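Local coordinates for protein twin-arginine translocation pathway signal (Rhodoferax ferrireducens, PDB 5IM2) that binds benzoate and probably serves as the solute-binding component of a TRAP transport system, at residues T114-T119 against T260-L265; P124-F129 against D155-T160. All blocks are in the same frame, centred on the assembly; numbering follows the deposited sequence.

Overall arrangement
Both contacts are buried, but they sit at different depths of the same lobe. The centre of interaction 1 lies about 5 Å from the centre of the chain, and the contact lines the benzoate pocket; the centre of interaction 2 lies about 14 Å from the chain centre, and its Ile126 side chain is about 14 Å from the ligand. The first is strand pairing and apolar packing where strand 111-114 leaves the five-stranded sheet, whereas the second is a salt-bridge network binding two loops that flank helix 138-152. Segments 114-119 and 124-129 belong to the loop that follows strand 111-114. The contacts also touch directly, through Pro116 against Phe157 and Thr262 against Ile126 and Phe129.

Interaction 1 of 2, residues T114-T119 against T260-L265; sequences TIPGYT and TATFVL. With BEZ (benzoic acid), chain B.
Thr114 and Val264 form an antiparallel hydrogen-bonded pair between strands 111-114 and 262-267. Thr114 N reaches Val264 O at 3.1 Å, and Val264 N returns to Thr114 O at 2.9 Å, both bonds being nearly straight. Two weaker CA-H...O contacts, Phe263 CA to Thr114 O and Ile115 CA to Thr262 O, extend the pairing.

Beta-branched residues suit the extended backbone here: the side chains of Thr114 and Val264 lie side by side, with Thr114 CG2 3.7 Å from Val264 CG1. Pro116 then ends the pairing, because it has no N-H to offer; its CG rests on Val264 CG1, and its CD sits against Thr262 O, a buried oxygen without a hydrogen-bond partner. Beyond it a water joins the segments, accepting from Gly117 N and bonded to Thr262 OG1.

On the pocket side, Ile115 and Phe263 run alongside each other. Phe263 CG is anti to its carbonyl carbon (chi1 -59°), which lays the ring beside Ile115, with CE2 3.3 Å from Ile115 CG1. Trp113 stacks on the Phe263 ring, whose edge meets the ligand, CE2 lying 3.7 Å from benzoate C3. Replacing Phe263 with an alanine would probably leave a gap beside Ile115 and Trp113 and remove the apolar edge that touches the benzoate ring.

Polar recognition falls to Tyr118, whose OH donates to benzoate O2 at 2.7 Å; that oxygen lies in the plane of the tyrosine ring, at its edge. Ile115 CB supports one face of the Tyr118 ring, 3.7 Å above its centre. With Arg192 also bonded to the ligand, these residues form part of the carboxylate-binding pocket of a DctP-family solute-binding protein.

Interaction 2 of 2, residues P124-F129 against D155-T160; sequences PRIEVF and DEFKDT
Glu156 CG stands anti to the backbone N (chi1 176°), and the chain bends at chi2, which brings its carboxylate to the start of segment 124-129; Arg125, bent at chi3, slides past it in the opposite direction. Each glutamate oxygen takes a backbone N-H through its syn lone pair: OE2 from Arg125 N at 2.9 Å, and OE1 from Ile126 N at 2.8 Å. OE2 also accepts Arg125 NE at 3.1 Å, from above the carboxylate plane, and a water links it to Arg125 NH2. A glutamate fits because its length lets one carboxylate serve both backbone and guanidinium.

The guanidinium end grips Asp155 with two nitrogens. NH2 meets OD2 at 2.6 Å, almost straight at 174°, and NH1 meets OD1 at a more bent angle. The guanidinium and carboxylate planes are 52° apart, and NH2 comes to OD2 from above the carboxylate plane. The two carboxylates probably balance the charge of the buried Arg125.

Next to the polar network, Ile126 CD1 reaches the edge of the Phe157 ring, 4.0 Å from CE2, and Phe123 stacks on that ring. This salt-bridge network, with the glutamate holding consecutive backbone N-H groups where the 3-10 segment begins at Ile126, ties together the loops flanking helix 138-152.

Interaction 1 of 2, residues T114-T119 against T260-L265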
loop_
_atom_site.group_PDB
_atom_site.type_symbol
_atom_site.label_atom_id
_atom_site.label_comp_id
_atom_site.label_asym_id
_atom_site.label_seq_id
_atom_site.Cartn_x
_atom_site.Cartn_y
_atom_site.Cartn_z
ATOM N N THR A 114 0.563 -0.952 -8.331
ATOM C CA THR A 114 0.563 0.458 -7.945
ATOM C C THR A 114 -0.284 0.669 -6.696
ATOM O O THR A 114 -1.004 -0.224 -6.246
ATOM C CB THR A 114 0.058 1.348 -9.098
ATOM O OG1 THR A 114 0.440 2.713 -8.864
ATOM C CG2 THR A 114 -1.486 1.253 -9.240
ATOM N N ILE A 115 -0.175 1.868 -6.132
ATOM C CA ILE A 115 -1.088 2.350 -5.099
ATOM C C ILE A 115 -2.233 3.101 -5.786
ATOM O O ILE A 115 -1.976 4.143 -6.429
ATOM C CB ILE A 115 -0.352 3.254 -4.099
ATOM C CG1 ILE A 115 0.677 2.426 -3.313
ATOM C CG2 ILE A 115 -1.324 3.960 -3.157
ATOM C CD1 ILE A 115 1.458 3.140 -2.198
ATOM N N PRO A 116 -3.495 2.622 -5.683
ATOM C CA PRO A 116 -4.617 3.368 -6.280
ATOM C C PRO A 116 -4.643 4.845 -5.903
ATOM O O PRO A 116 -4.851 5.671 -6.791
ATOM C CB PRO A 116 -5.848 2.607 -5.764
ATOM C CG PRO A 116 -5.320 1.186 -5.560
ATOM C CD PRO A 116 -3.944 1.383 -5.024
ATOM N N GLY A 117 -4.391 5.185 -4.630
ATOM C CA GLY A 117 -4.460 6.560 -4.147
ATOM C C GLY A 117 -3.346 7.459 -4.646
ATOM O O GLY A 117 -3.373 8.657 -4.374
ATOM N N TYR A 118 -2.355 6.920 -5.361
ATOM C CA TYR A 118 -1.457 7.807 -6.104
ATOM C C TYR A 118 -2.202 8.644 -7.148
ATOM O O TYR A 118 -1.672 9.665 -7.593
ATOM C CB TYR A 118 -0.374 6.992 -6.817
ATOM C CG TYR A 118 0.797 6.499 -5.976
ATOM C CD1 TYR A 118 0.922 6.788 -4.612
ATOM C CD2 TYR A 118 1.781 5.685 -6.559
ATOM C CE1 TYR A 118 2.021 6.319 -3.866
ATOM C CE2 TYR A 118 2.859 5.237 -5.848
ATOM C CZ TYR A 118 3.001 5.552 -4.500
ATOM O OH TYR A 118 4.121 5.077 -3.839
ATOM N N THR A 119 -3.409 8.242 -7.537
ATOM C CA THR A 119 -4.265 8.991 -8.461
ATOM C C THR A 119 -5.456 9.514 -7.655
ATOM O O THR A 119 -6.409 8.777 -7.404
ATOM C CB THR A 119 -4.716 8.100 -9.616
ATOM O OG1 THR A 119 -3.645 7.235 -10.008
ATOM C CG2 THR A 119 -5.137 8.930 -10.801
ATOM N N THR A 260 -2.466 1.907 6.918
ATOM C CA THR A 260 -1.799 1.184 5.843
ATOM C C THR A 260 -2.276 1.759 4.515
ATOM O O THR A 260 -3.253 2.517 4.442
ATOM C CB THR A 260 -2.036 -0.324 5.960
ATOM O OG1 THR A 260 -1.213 -0.991 5.004
ATOM C CG2 THR A 260 -3.498 -0.704 5.741
ATOM N N ALA A 261 -1.548 1.433 3.455
ATOM C CA ALA A 261 -1.927 1.825 2.108
ATOM C C ALA A 261 -2.316 0.587 1.314
ATOM O O ALA A 261 -1.843 -0.508 1.585
ATOM C CB ALA A 261 -0.795 2.583 1.403
ATOM N N THR A 262 -3.199 0.776 0.341
ATOM C CA THR A 262 -3.657 -0.290 -0.523
ATOM C C THR A 262 -2.882 -0.310 -1.822
ATOM O O THR A 262 -2.427 0.717 -2.322
ATOM C CB THR A 262 -5.147 -0.168 -0.839
ATOM O OG1 THR A 262 -5.418 1.071 -1.491
ATOM C CG2 THR A 262 -5.934 -0.257 0.414
ATOM N N PHE A 263 -2.759 -1.510 -2.368
ATOM C CA PHE A 263 -2.083 -1.755 -3.624
ATOM C C PHE A 263 -2.975 -2.614 -4.495
ATOM O O PHE A 263 -3.710 -3.469 -3.986
ATOM C CB PHE A 263 -0.742 -2.507 -3.416
ATOM C CG PHE A 263 0.225 -1.784 -2.542
ATOM C CD1 PHE A 263 0.087 -1.811 -1.176
ATOM C CD2 PHE A 263 1.270 -1.037 -3.106
ATOM C CE1 PHE A 263 0.971 -1.121 -0.378
ATOM C CE2 PHE A 263 2.151 -0.358 -2.312
ATOM C CZ PHE A 263 1.998 -0.413 -0.931
ATOM N N VAL A 264 -2.872 -2.401 -5.800
ATOM C CA VAL A 264 -3.569 -3.211 -6.790
ATOM C C VAL A 264 -2.563 -3.787 -7.781
ATOM O O VAL A 264 -1.647 -3.092 -8.243
ATOM C CB VAL A 264 -4.665 -2.407 -7.517
ATOM C CG1 VAL A 264 -4.063 -1.279 -8.303
ATOM C CG2 VAL A 264 -5.482 -3.342 -8.399
ATOM N N LEU A 265 -2.742 -5.087 -8.099
ATOM C CA LEU A 265 -2.033 -5.768 -9.167
ATOM C C LEU A 265 -3.073 -5.913 -10.263
ATOM O O LEU A 265 -4.020 -6.699 -10.114
ATOM C CB LEU A 265 -1.495 -7.130 -8.721
ATOM C CG LEU A 265 -0.726 -7.968 -9.730
ATOM C CD1 LEU A 265 0.592 -7.279 -10.072
ATOM C CD2 LEU A 265 -0.507 -9.350 -9.138
HETATM C C BEZ B . 4.404 4.229 -0.142
HETATM O O1 BEZ B . 4.196 4.683 1.020
HETATM O O2 BEZ B . 4.244 4.981 -1.133
HETATM C C1 BEZ B . 4.870 2.816 -0.323
HETATM C C2 BEZ B . 5.082 2.317 -1.605
HETATM C C3 BEZ B . 5.548 1.009 -1.748
HETATM C C4 BEZ B . 5.765 0.227 -0.626
HETATM C C5 BEZ B . 5.529 0.719 0.643
HETATM C C6 BEZ B . 5.075 2.034 0.796
HETATM O O HOH W 1 -4.913 3.553 -2.387
#

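Interaction 2 of 2, residues P124-F129 against D155-T160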
loop_
_atom_site.group_PDB
_atom_site.type_symbol
_atom_site.label_atom_id
_atom_site.label_comp_id
_atom_site.label_asym_id
_atom_site.label_seq_id
_atom_site.Cartn_x
_atom_site.Cartn_y
_atom_site.Cartn_z
ATOM N N PRO A 124 -12.261 5.842 -4.829
ATOM C CA PRO A 124 -12.660 6.267 -3.485
ATOM C C PRO A 124 -13.031 5.133 -2.557
ATOM O O PRO A 124 -12.787 5.249 -1.354
ATOM C CB PRO A 124 -13.858 7.180 -3.753
ATOM C CG PRO A 124 -14.402 6.742 -5.065
ATOM C CD PRO A 124 -13.191 6.324 -5.861
ATOM N N ARG A 125 -13.630 4.046 -3.041
ATOM C CA ARG A 125 -14.160 3.076 -2.078
ATOM C C ARG A 125 -13.080 2.188 -1.448
ATOM O O ARG A 125 -13.231 1.752 -0.295
ATOM C CB ARG A 125 -15.224 2.217 -2.752
ATOM C CG ARG A 125 -16.500 2.944 -3.018
ATOM C CD ARG A 125 -17.393 2.184 -3.949
ATOM N NE ARG A 125 -16.949 2.337 -5.316
ATOM C CZ ARG A 125 -17.637 1.932 -6.381
ATOM N NH1 ARG A 125 -18.801 1.305 -6.242
ATOM N NH2 ARG A 125 -17.145 2.141 -7.589
ATOM N N ILE A 126 -11.984 1.902 -2.163
ATOM C CA ILE A 126 -10.951 1.057 -1.584
ATOM C C ILE A 126 -10.232 1.766 -0.440
ATOM O O ILE A 126 -9.557 1.126 0.383
ATOM C CB ILE A 126 -9.958 0.601 -2.669
ATOM C CG1 ILE A 126 -9.104 -0.529 -2.119
ATOM C CG2 ILE A 126 -9.091 1.733 -3.158
ATOM C CD1 ILE A 126 -8.042 -1.040 -3.112
ATOM N N GLU A 127 -10.382 3.093 -0.365
ATOM C CA GLU A 127 -9.721 3.905 0.649
ATOM C C GLU A 127 -10.154 3.590 2.076
ATOM O O GLU A 127 -9.508 4.061 3.011
ATOM C CB GLU A 127 -10.004 5.395 0.429
ATOM C CG GLU A 127 -9.451 6.063 -0.782
ATOM C CD GLU A 127 -9.909 7.538 -0.849
ATOM O OE1 GLU A 127 -10.981 7.905 -0.263
ATOM O OE2 GLU A 127 -9.208 8.335 -1.490
ATOM N N VAL A 128 -11.230 2.823 2.268
ATOM C CA VAL A 128 -11.684 2.480 3.607
ATOM C C VAL A 128 -10.551 1.807 4.388
ATOM O O VAL A 128 -10.465 1.918 5.620
ATOM C CB VAL A 128 -12.950 1.600 3.503
ATOM C CG1 VAL A 128 -12.633 0.222 2.936
ATOM C CG2 VAL A 128 -13.659 1.530 4.845
ATOM N N PHE A 129 -9.671 1.096 3.693
ATOM C CA PHE A 129 -8.604 0.345 4.364
ATOM C C PHE A 129 -7.440 1.210 4.790
ATOM O O PHE A 129 -6.585 0.748 5.570
ATOM C CB PHE A 129 -8.124 -0.784 3.448
ATOM C CG PHE A 129 -9.144 -1.857 3.310
ATOM C CD1 PHE A 129 -9.340 -2.777 4.328
ATOM C CD2 PHE A 129 -10.014 -1.882 2.220
ATOM C CE1 PHE A 129 -10.332 -3.709 4.239
ATOM C CE2 PHE A 129 -11.011 -2.824 2.125
ATOM C CZ PHE A 129 -11.186 -3.726 3.132
ATOM N N ASP A 155 -17.360 -2.375 -9.566
ATOM C CA ASP A 155 -17.239 -1.445 -10.685
ATOM C C ASP A 155 -16.073 -0.474 -10.533
ATOM O O ASP A 155 -15.742 0.212 -11.500
ATOM C CB ASP A 155 -18.519 -0.643 -10.841
ATOM C CG ASP A 155 -18.851 0.121 -9.599
ATOM O OD1 ASP A 155 -19.350 -0.511 -8.638
ATOM O OD2 ASP A 155 -18.588 1.339 -9.571
ATOM N N GLU A 156 -15.434 -0.400 -9.359
ATOM C CA GLU A 156 -14.387 0.598 -9.139
ATOM C C GLU A 156 -13.165 0.346 -10.005
ATOM O O GLU A 156 -12.484 1.305 -10.405
ATOM C CB GLU A 156 -13.975 0.635 -7.653
ATOM C CG GLU A 156 -12.810 1.569 -7.297
ATOM C CD GLU A 156 -12.986 2.237 -5.931
ATOM O OE1 GLU A 156 -12.173 1.959 -4.995
ATOM O OE2 GLU A 156 -13.952 3.023 -5.788
ATOM N N PHE A 157 -12.867 -0.918 -10.292
ATOM C CA PHE A 157 -11.728 -1.283 -11.118
ATOM C C PHE A 157 -12.167 -2.006 -12.387
ATOM O O PHE A 157 -11.407 -2.808 -12.934
ATOM C CB PHE A 157 -10.761 -2.178 -10.350
ATOM C CG PHE A 157 -10.020 -1.496 -9.203
ATOM C CD1 PHE A 157 -9.006 -0.572 -9.448
ATOM C CD2 PHE A 157 -10.301 -1.830 -7.886
ATOM C CE1 PHE A 157 -8.316 0.012 -8.407
ATOM C CE2 PHE A 157 -9.604 -1.224 -6.833
ATOM C CZ PHE A 157 -8.613 -0.316 -7.101
ATOM N N LYS A 158 -13.386 -1.756 -12.853
ATOM C CA LYS A 158 -13.951 -2.581 -13.920
ATOM C C LYS A 158 -13.263 -2.365 -15.256
ATOM O O LYS A 158 -13.505 -3.145 -16.192
ATOM C CB LYS A 158 -15.449 -2.317 -14.072
ATOM C CG LYS A 158 -15.800 -0.902 -14.505
ATOM C CD LYS A 158 -17.305 -0.753 -14.693
ATOM C CE LYS A 158 -17.649 0.551 -15.384
ATOM N NZ LYS A 158 -18.463 1.446 -14.518
ATOM N N ASP A 159 -12.384 -1.365 -15.357
ATOM C CA ASP A 159 -11.688 -1.109 -16.604
ATOM C C ASP A 159 -10.383 -1.890 -16.707
ATOM O O ASP A 159 -9.708 -1.801 -17.742
ATOM C CB ASP A 159 -11.460 0.402 -16.806
ATOM C CG ASP A 159 -10.889 1.103 -15.587
ATOM O OD1 ASP A 159 -10.803 0.484 -14.513
ATOM O OD2 ASP A 159 -10.547 2.307 -15.714
ATOM N N THR A 160 -10.060 -2.717 -15.703
ATOM C CA THR A 160 -8.949 -3.652 -15.790
ATOM C C THR A 160 -9.401 -5.005 -15.272
ATOM O O THR A 160 -10.507 -5.166 -14.744
ATOM C CB THR A 160 -7.709 -3.168 -15.001
ATOM O OG1 THR A 160 -7.995 -3.052 -13.592
ATOM C CG2 THR A 160 -7.198 -1.838 -15.590
HETATM O O HOH W 2 -15.145 4.179 -7.965
#